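Local coordinates for DUF115 domain-containing protein (PDB 5MU5) that probably glycosylates flagellin as a Maf-type glycosyltransferase and is involved in the formation of bacterial flagella, at residues F122-G128 and P144-V150; R250-N255 and S350-P355. Residues are numbered along the deposited sequence.

Interaction 1 (F122-G128 and P144-V150); sequences FHMVCLG and PAGIHIV
Phe122 lays its ring (chi1 t) against Ala145: the Ala145 CB methyl sits over the ring face, 3.6 Å from the centroid of the Phe122 ring and 13° off its normal, a CH-pi contact; both side chains also touch Asn569 of helix 568-579. The carbonyl of the same residue, Phe122 O, accepts from both Ala145 N (2.7 Å) and Gly146 N (3.0 Å). From there strands 123-127 and 146-150 run parallel, their axes approaching to 4.7 Å with 11° between their directions, with His123 beside Gly146, Val125 beside His148 and Leu127 beside Val150. The ladder continues through Met124 N to Gly146 O (2.8 Å), His148 N to Met124 O (3.0 Å), Cys126 N to His148 O (2.8 Å), Val150 N to Cys126 O (2.8 Å) and Gly128 N to Val150 O (2.7 Å). These strands and the intervening helix 134-142 form a beta-alpha-beta crossover, the repeating unit of parallel alpha/beta folds; the sheet order is 180-183, 146-150, 123-127, 211-214. On the face of Met124 and Ile147, Met124 CB meets Pro144 CB at 3.7 Å, and helix 134-142 packs there. On the other face, that of His123 and His148, both chi1 m, a 3.1 Å hydrogen bond links His123 ND1 and His148 NE2, their remaining ring nitrogens bonding to Cys203 O and Asn181. A CB on Gly146 would clash with His123 ND1.

Interaction 2 (R250-N255 and S350-P355); sequences RASYKN and SNTVDP
Residues 250-255 are one stretch of helix 242-257, with Lys254 N bonded to Arg250 O (2.9 Å) and Asn255 N to Ala251 O (2.8 Å). Residues 350-355 leave the end of strand 346-350 through a type I beta turn from Ser350 to Val353, closed by Val353 N to Ser350 O (3.1 Å), and then extend through Val353 and Asp354 to Pro355. The two backbones come close at Ser252 and Thr352 (CA to CA 4.9 Å) and again at Asn255 and Pro355 (5.3 Å). Asn255 (chi1 -80°) turns its amide into the bend: Asn255 ND2 donates to Asn351 O at 2.7 Å and to Val353 O at 2.9 Å, so a single side chain reads two carbonyls of the turn. Three residues before Asn255 on the helix, Ser252 OG accepts from ND2 of Asn351 (chi1 p) at 3.0 Å, while Asn351 OD1 is held by Arg369 N. Apart from these bonds, Ala251 CB lies against Thr352 O (3.3 Å), and the Pro355 ring packs its CG on Lys254 CB (3.5 Å) and its CD near Arg250 NH2 (3.6 Å). Lys254 carries its ammonium away to Glu648 O, and Arg250 pairs with Glu247. Within the turn, Ser350 OG and Thr352 OG1 share a hydrogen bond of 2.8 Å. The arrangement is a helix docked by asparagine side-chain bonds on a beta turn at the C-terminal end of a parallel strand, here in the alpha/beta domain of the MptE-like family.

From the N terminus, interaction 1 comes first and closes a short loop: 15 residues, mostly helix 134-142, separate its strands, and the contact joins neighbours in the four-stranded parallel sheet of the Maf N-terminal domain. The chain then passes strands 180-183 and 211-214, which flank that pair, before helix 242-257 opens interaction 2. This second closure is long-range, spanning 94 residues that include strands 275-278, 299-303 and 319-322, and brings the helix to the strand end within the MptE-like range. The two loops therefore lie in series, neither nested nor crossing, with centres 43 Å apart on opposite sides of the chain's centre.

Interaction 1 (F122-G128 and P144-V150)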
ATOM      1  N   PHE A 122     -14.323  13.014  -8.823  1.00 39.30           N
ATOM      2  CA  PHE A 122     -14.861  11.671  -8.745  1.00 39.42           C
ATOM      3  C   PHE A 122     -15.474  11.405  -7.389  1.00 39.79           C
ATOM      4  O   PHE A 122     -16.588  10.890  -7.310  1.00 40.29           O
ATOM      5  CB  PHE A 122     -13.762  10.651  -9.000  1.00 38.74           C
ATOM      6  CG  PHE A 122     -14.257   9.245  -9.129  1.00 37.87           C
ATOM      7  CD1 PHE A 122     -14.534   8.488  -8.007  1.00 39.94           C
ATOM      8  CD2 PHE A 122     -14.428   8.675 -10.375  1.00 39.10           C
ATOM      9  CE1 PHE A 122     -14.994   7.184  -8.113  1.00 41.20           C
ATOM     10  CE2 PHE A 122     -14.871   7.370 -10.497  1.00 41.09           C
ATOM     11  CZ  PHE A 122     -15.168   6.624  -9.365  1.00 41.51           C
ATOM     12  N   HIS A 123     -14.739  11.778  -6.334  1.00 39.15           N
ATOM     13  CA  HIS A 123     -15.128  11.503  -4.957  1.00 36.14           C
ATOM     14  C   HIS A 123     -15.679  12.720  -4.261  1.00 37.39           C
ATOM     15  O   HIS A 123     -15.281  13.851  -4.531  1.00 40.26           O
ATOM     16  CB  HIS A 123     -13.923  11.035  -4.157  1.00 35.71           C
ATOM     17  CG  HIS A 123     -13.325   9.754  -4.644  1.00 34.71           C
ATOM     18  ND1 HIS A 123     -13.880   8.532  -4.340  1.00 35.39           N
ATOM     19  CD2 HIS A 123     -12.207   9.492  -5.362  1.00 34.20           C
ATOM     20  CE1 HIS A 123     -13.134   7.570  -4.850  1.00 36.89           C
ATOM     21  NE2 HIS A 123     -12.118   8.127  -5.489  1.00 35.33           N
ATOM     22  N   MET A 124     -16.612  12.472  -3.360  1.00 38.01           N
ATOM     23  CA  MET A 124     -17.145  13.489  -2.471  1.00 41.93           C
ATOM     24  C   MET A 124     -17.077  12.940  -1.068  1.00 40.22           C
ATOM     25  O   MET A 124     -17.547  11.821  -0.816  1.00 39.21           O
ATOM     26  CB  MET A 124     -18.594  13.777  -2.775  1.00 46.56           C
ATOM     27  CG  MET A 124     -19.243  14.582  -1.672  1.00 54.15           C
ATOM     28  SD  MET A 124     -20.732  15.376  -2.245  1.00 69.23           S
ATOM     29  CE  MET A 124     -19.986  16.600  -3.337  1.00 68.57           C
ATOM     30  N   VAL A 125     -16.515  13.720  -0.156  1.00 38.55           N
ATOM     31  CA  VAL A 125     -16.393  13.306   1.243  1.00 38.70           C
ATOM     32  C   VAL A 125     -17.149  14.253   2.179  1.00 38.55           C
ATOM     33  O   VAL A 125     -16.842  15.429   2.258  1.00 42.38           O
ATOM     34  CB  VAL A 125     -14.927  13.256   1.672  1.00 39.78           C
ATOM     35  CG1 VAL A 125     -14.826  12.882   3.145  1.00 43.41           C
ATOM     36  CG2 VAL A 125     -14.148  12.267   0.826  1.00 39.29           C
ATOM     37  N   CYS A 126     -18.134  13.737   2.888  1.00 40.53           N
ATOM     38  CA  CYS A 126     -18.902  14.532   3.840  1.00 45.37           C
ATOM     39  C   CYS A 126     -18.536  14.134   5.241  1.00 44.05           C
ATOM     40  O   CYS A 126     -18.724  12.982   5.649  1.00 43.87           O
ATOM     41  CB  CYS A 126     -20.393  14.314   3.666  1.00 49.83           C
ATOM     42  SG  CYS A 126     -20.924  14.700   2.004  1.00 63.32           S
ATOM     43  N   LEU A 127     -17.991  15.086   5.976  1.00 42.66           N
ATOM     44  CA  LEU A 127     -17.605  14.841   7.337  1.00 45.19           C
ATOM     45  C   LEU A 127     -18.776  15.370   8.106  1.00 43.00           C
ATOM     46  O   LEU A 127     -18.940  16.578   8.267  1.00 42.58           O
ATOM     47  CB  LEU A 127     -16.319  15.581   7.651  1.00 48.14           C
ATOM     48  CG  LEU A 127     -15.285  15.110   6.635  1.00 50.59           C
ATOM     49  CD1 LEU A 127     -14.459  16.281   6.142  1.00 57.11           C
ATOM     50  CD2 LEU A 127     -14.457  13.991   7.221  1.00 50.94           C
ATOM     51  N   GLY A 128     -19.626  14.449   8.522  1.00 40.52           N
ATOM     52  CA  GLY A 128     -20.884  14.798   9.139  1.00 43.04           C
ATOM     53  C   GLY A 128     -21.993  14.697   8.098  1.00 43.86           C
ATOM     54  O   GLY A 128     -21.784  14.954   6.898  1.00 45.21           O
ATOM     55  N   PRO A 144     -20.759  13.396  -7.997  1.00 39.66           N
ATOM     56  CA  PRO A 144     -19.674  12.490  -7.699  1.00 39.25           C
ATOM     57  C   PRO A 144     -20.032  11.040  -8.014  1.00 38.26           C
ATOM     58  O   PRO A 144     -21.189  10.695  -8.043  1.00 36.85           O
ATOM     59  CB  PRO A 144     -19.472  12.680  -6.191  1.00 40.15           C
ATOM     60  CG  PRO A 144     -20.824  13.068  -5.694  1.00 40.23           C
ATOM     61  CD  PRO A 144     -21.354  13.958  -6.777  1.00 40.84           C
ATOM     62  N   ALA A 145     -19.030  10.222  -8.294  1.00 36.56           N
ATOM     63  CA  ALA A 145     -19.230   8.813  -8.543  1.00 35.33           C
ATOM     64  C   ALA A 145     -19.040   8.031  -7.239  1.00 34.38           C
ATOM     65  O   ALA A 145     -19.578   6.956  -7.105  1.00 35.14           O
ATOM     66  CB  ALA A 145     -18.229   8.334  -9.573  1.00 35.79           C
ATOM     67  N   GLY A 146     -18.228   8.566  -6.324  1.00 33.67           N
ATOM     68  CA  GLY A 146     -17.926   7.959  -5.028  1.00 33.60           C
ATOM     69  C   GLY A 146     -18.348   8.929  -3.935  1.00 35.41           C
ATOM     70  O   GLY A 146     -17.964  10.099  -3.950  1.00 33.45           O
ATOM     71  N   ILE A 147     -19.192   8.460  -3.016  1.00 36.45           N
ATOM     72  CA  ILE A 147     -19.765   9.314  -1.982  1.00 35.64           C
ATOM     73  C   ILE A 147     -19.505   8.635  -0.662  1.00 36.75           C
ATOM     74  O   ILE A 147     -19.889   7.480  -0.440  1.00 36.70           O
ATOM     75  CB  ILE A 147     -21.274   9.509  -2.193  1.00 37.28           C
ATOM     76  CG1 ILE A 147     -21.525  10.124  -3.577  1.00 36.38           C
ATOM     77  CG2 ILE A 147     -21.854  10.395  -1.088  1.00 37.63           C
ATOM     78  CD1 ILE A 147     -22.995  10.236  -3.928  1.00 37.71           C
ATOM     79  N   HIS A 148     -18.846   9.371   0.217  1.00 37.79           N
ATOM     80  CA  HIS A 148     -18.368   8.841   1.474  1.00 36.45           C
ATOM     81  C   HIS A 148     -18.825   9.767   2.585  1.00 36.03           C
ATOM     82  O   HIS A 148     -18.465  10.945   2.650  1.00 34.78           O
ATOM     83  CB  HIS A 148     -16.854   8.754   1.412  1.00 35.41           C
ATOM     84  CG  HIS A 148     -16.358   8.180   0.129  1.00 35.55           C
ATOM     85  ND1 HIS A 148     -16.461   6.840  -0.163  1.00 37.79           N
ATOM     86  CD2 HIS A 148     -15.785   8.756  -0.953  1.00 35.02           C
ATOM     87  CE1 HIS A 148     -15.962   6.610  -1.363  1.00 35.76           C
ATOM     88  NE2 HIS A 148     -15.561   7.762  -1.868  1.00 33.97           N
ATOM     89  N   ILE A 149     -19.623   9.220   3.472  1.00 35.96           N
ATOM     90  CA  ILE A 149     -20.216  10.018   4.501  1.00 36.56           C
ATOM     91  C   ILE A 149     -19.756   9.482   5.831  1.00 36.08           C
ATOM     92  O   ILE A 149     -19.890   8.312   6.119  1.00 36.38           O
ATOM     93  CB  ILE A 149     -21.741   9.959   4.388  1.00 38.29           C
ATOM     94  CG1 ILE A 149     -22.162  10.481   3.007  1.00 38.79           C
ATOM     95  CG2 ILE A 149     -22.381  10.756   5.517  1.00 38.96           C
ATOM     96  CD1 ILE A 149     -23.625  10.270   2.670  1.00 41.28           C
ATOM     97  N   VAL A 150     -19.198  10.368   6.637  1.00 37.06           N
ATOM     98  CA  VAL A 150     -18.776  10.018   7.954  1.00 36.52           C
ATOM     99  C   VAL A 150     -19.805  10.633   8.861  1.00 35.94           C
ATOM    100  O   VAL A 150     -20.072  11.816   8.753  1.00 36.34           O
ATOM    101  CB  VAL A 150     -17.404  10.621   8.262  1.00 36.82           C
ATOM    102  CG1 VAL A 150     -16.984  10.298   9.684  1.00 37.72           C
ATOM    103  CG2 VAL A 150     -16.392  10.116   7.258  1.00 37.46           C
TER

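Interaction 2 (R250-N255 and S350-P355)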
ATOM      1  N   ARG A 250      11.146 -11.418 -14.236  1.00 37.19           N
ATOM      2  CA  ARG A 250      12.365 -11.964 -14.850  1.00 38.64           C
ATOM      3  C   ARG A 250      13.279 -12.598 -13.780  1.00 38.98           C
ATOM      4  O   ARG A 250      13.773 -13.710 -13.945  1.00 37.22           O
ATOM      5  CB  ARG A 250      13.141 -10.893 -15.594  1.00 39.28           C
ATOM      6  CG  ARG A 250      14.398 -11.398 -16.283  1.00 41.81           C
ATOM      7  CD  ARG A 250      15.380 -10.270 -16.521  1.00 42.94           C
ATOM      8  NE  ARG A 250      16.001  -9.872 -15.263  1.00 44.96           N
ATOM      9  CZ  ARG A 250      17.071 -10.460 -14.730  1.00 45.62           C
ATOM     10  NH1 ARG A 250      17.676 -11.465 -15.350  1.00 46.34           N
ATOM     11  NH2 ARG A 250      17.531 -10.034 -13.567  1.00 47.73           N
ATOM     12  N   ALA A 251      13.491 -11.883 -12.685  1.00 38.29           N
ATOM     13  CA  ALA A 251      14.299 -12.404 -11.582  1.00 39.32           C
ATOM     14  C   ALA A 251      13.730 -13.738 -11.117  1.00 38.70           C
ATOM     15  O   ALA A 251      14.439 -14.726 -11.037  1.00 37.91           O
ATOM     16  CB  ALA A 251      14.338 -11.410 -10.414  1.00 38.45           C
ATOM     17  N   SER A 252      12.434 -13.757 -10.838  1.00 39.47           N
ATOM     18  CA  SER A 252      11.782 -14.950 -10.318  1.00 39.87           C
ATOM     19  C   SER A 252      11.846 -16.087 -11.324  1.00 40.32           C
ATOM     20  O   SER A 252      12.107 -17.221 -10.952  1.00 40.92           O
ATOM     21  CB  SER A 252      10.337 -14.647  -9.937  1.00 41.01           C
ATOM     22  OG  SER A 252       9.769 -15.754  -9.247  1.00 44.65           O
ATOM     23  N   TYR A 253      11.617 -15.764 -12.589  1.00 40.03           N
ATOM     24  CA  TYR A 253      11.685 -16.740 -13.663  1.00 42.48           C
ATOM     25  C   TYR A 253      13.060 -17.403 -13.637  1.00 43.98           C
ATOM     26  O   TYR A 253      13.156 -18.615 -13.583  1.00 42.26           O
ATOM     27  CB  TYR A 253      11.455 -16.055 -15.012  1.00 42.60           C
ATOM     28  CG  TYR A 253      11.606 -16.935 -16.235  1.00 44.37           C
ATOM     29  CD1 TYR A 253      12.864 -17.345 -16.673  1.00 44.87           C
ATOM     30  CD2 TYR A 253      10.492 -17.318 -16.984  1.00 42.82           C
ATOM     31  CE1 TYR A 253      13.003 -18.136 -17.792  1.00 45.17           C
ATOM     32  CE2 TYR A 253      10.630 -18.105 -18.104  1.00 44.99           C
ATOM     33  CZ  TYR A 253      11.893 -18.509 -18.496  1.00 46.14           C
ATOM     34  OH  TYR A 253      12.051 -19.276 -19.617  1.00 50.87           O
ATOM     35  N   LYS A 254      14.118 -16.599 -13.638  1.00 45.32           N
ATOM     36  CA  LYS A 254      15.481 -17.132 -13.688  1.00 46.92           C
ATOM     37  C   LYS A 254      15.848 -17.862 -12.417  1.00 44.62           C
ATOM     38  O   LYS A 254      16.564 -18.830 -12.461  1.00 43.50           O
ATOM     39  CB  LYS A 254      16.494 -16.022 -13.907  1.00 48.48           C
ATOM     40  CG  LYS A 254      16.285 -15.240 -15.178  1.00 49.79           C
ATOM     41  CD  LYS A 254      16.516 -16.063 -16.412  1.00 50.94           C
ATOM     42  CE  LYS A 254      17.991 -16.341 -16.580  1.00 53.00           C
ATOM     43  NZ  LYS A 254      18.221 -17.058 -17.853  1.00 56.99           N
ATOM     44  N   ASN A 255      15.373 -17.377 -11.284  1.00 44.53           N
ATOM     45  CA  ASN A 255      15.646 -18.036 -10.025  1.00 44.73           C
ATOM     46  C   ASN A 255      15.054 -19.437  -9.937  1.00 46.23           C
ATOM     47  O   ASN A 255      15.611 -20.292  -9.276  1.00 47.61           O
ATOM     48  CB  ASN A 255      15.110 -17.200  -8.868  1.00 44.89           C
ATOM     49  CG  ASN A 255      16.033 -16.062  -8.498  1.00 45.17           C
ATOM     50  OD1 ASN A 255      17.243 -16.167  -8.676  1.00 42.45           O
ATOM     51  ND2 ASN A 255      15.470 -14.974  -7.960  1.00 42.58           N
ATOM     52  N   SER A 350      14.168 -13.401  -1.109  1.00 35.50           N
ATOM     53  CA  SER A 350      12.967 -13.216  -1.886  1.00 35.29           C
ATOM     54  C   SER A 350      13.143 -13.868  -3.266  1.00 36.12           C
ATOM     55  O   SER A 350      14.244 -13.887  -3.823  1.00 37.21           O
ATOM     56  CB  SER A 350      12.712 -11.723  -2.051  1.00 35.76           C
ATOM     57  OG  SER A 350      11.857 -11.500  -3.140  1.00 39.62           O
ATOM     58  N   ASN A 351      12.054 -14.366  -3.838  1.00 35.30           N
ATOM     59  CA  ASN A 351      12.121 -14.948  -5.165  1.00 37.47           C
ATOM     60  C   ASN A 351      12.564 -13.966  -6.242  1.00 39.25           C
ATOM     61  O   ASN A 351      12.965 -14.380  -7.330  1.00 37.50           O
ATOM     62  CB  ASN A 351      10.790 -15.595  -5.562  1.00 39.99           C
ATOM     63  CG  ASN A 351       9.614 -14.627  -5.548  1.00 41.73           C
ATOM     64  OD1 ASN A 351       9.349 -13.918  -4.554  1.00 41.62           O
ATOM     65  ND2 ASN A 351       8.865 -14.628  -6.648  1.00 44.84           N
ATOM     66  N   THR A 352      12.523 -12.670  -5.931  1.00 39.13           N
ATOM     67  CA  THR A 352      12.913 -11.648  -6.881  1.00 39.30           C
ATOM     68  C   THR A 352      14.336 -11.131  -6.709  1.00 40.08           C
ATOM     69  O   THR A 352      14.692 -10.159  -7.345  1.00 40.56           O
ATOM     70  CB  THR A 352      11.979 -10.445  -6.781  1.00 40.96           C
ATOM     71  OG1 THR A 352      12.081  -9.905  -5.474  1.00 38.13           O
ATOM     72  CG2 THR A 352      10.520 -10.859  -7.082  1.00 40.09           C
ATOM     73  N   VAL A 353      15.162 -11.757  -5.871  1.00 39.18           N
ATOM     74  CA  VAL A 353      16.548 -11.303  -5.777  1.00 37.91           C
ATOM     75  C   VAL A 353      17.286 -11.579  -7.088  1.00 40.03           C
ATOM     76  O   VAL A 353      16.871 -12.433  -7.893  1.00 40.49           O
ATOM     77  CB  VAL A 353      17.318 -11.929  -4.597  1.00 37.54           C
ATOM     78  CG1 VAL A 353      16.617 -11.590  -3.293  1.00 36.84           C
ATOM     79  CG2 VAL A 353      17.525 -13.443  -4.767  1.00 37.15           C
ATOM     80  N   ASP A 354      18.381 -10.861  -7.310  1.00 40.90           N
ATOM     81  CA  ASP A 354      19.145 -11.050  -8.540  1.00 43.62           C
ATOM     82  C   ASP A 354      19.499 -12.540  -8.749  1.00 41.94           C
ATOM     83  O   ASP A 354      20.025 -13.170  -7.862  1.00 43.30           O
ATOM     84  CB  ASP A 354      20.407 -10.183  -8.519  1.00 46.15           C
ATOM     85  CG  ASP A 354      21.067 -10.050  -9.908  1.00 48.23           C
ATOM     86  OD1 ASP A 354      21.737 -11.014 -10.349  1.00 44.92           O
ATOM     87  OD2 ASP A 354      20.922  -8.967 -10.533  1.00 46.01           O
ATOM     88  N   PRO A 355      19.224 -13.102  -9.931  1.00 44.01           N
ATOM     89  CA  PRO A 355      19.547 -14.523 -10.172  1.00 44.13           C
ATOM     90  C   PRO A 355      20.990 -14.918  -9.920  1.00 44.35           C
ATOM     91  O   PRO A 355      21.247 -16.077  -9.618  1.00 43.46           O
ATOM     92  CB  PRO A 355      19.237 -14.717 -11.655  1.00 44.85           C
ATOM     93  CG  PRO A 355      18.261 -13.659 -11.979  1.00 45.60           C
ATOM     94  CD  PRO A 355      18.580 -12.483 -11.102  1.00 44.16           C
TER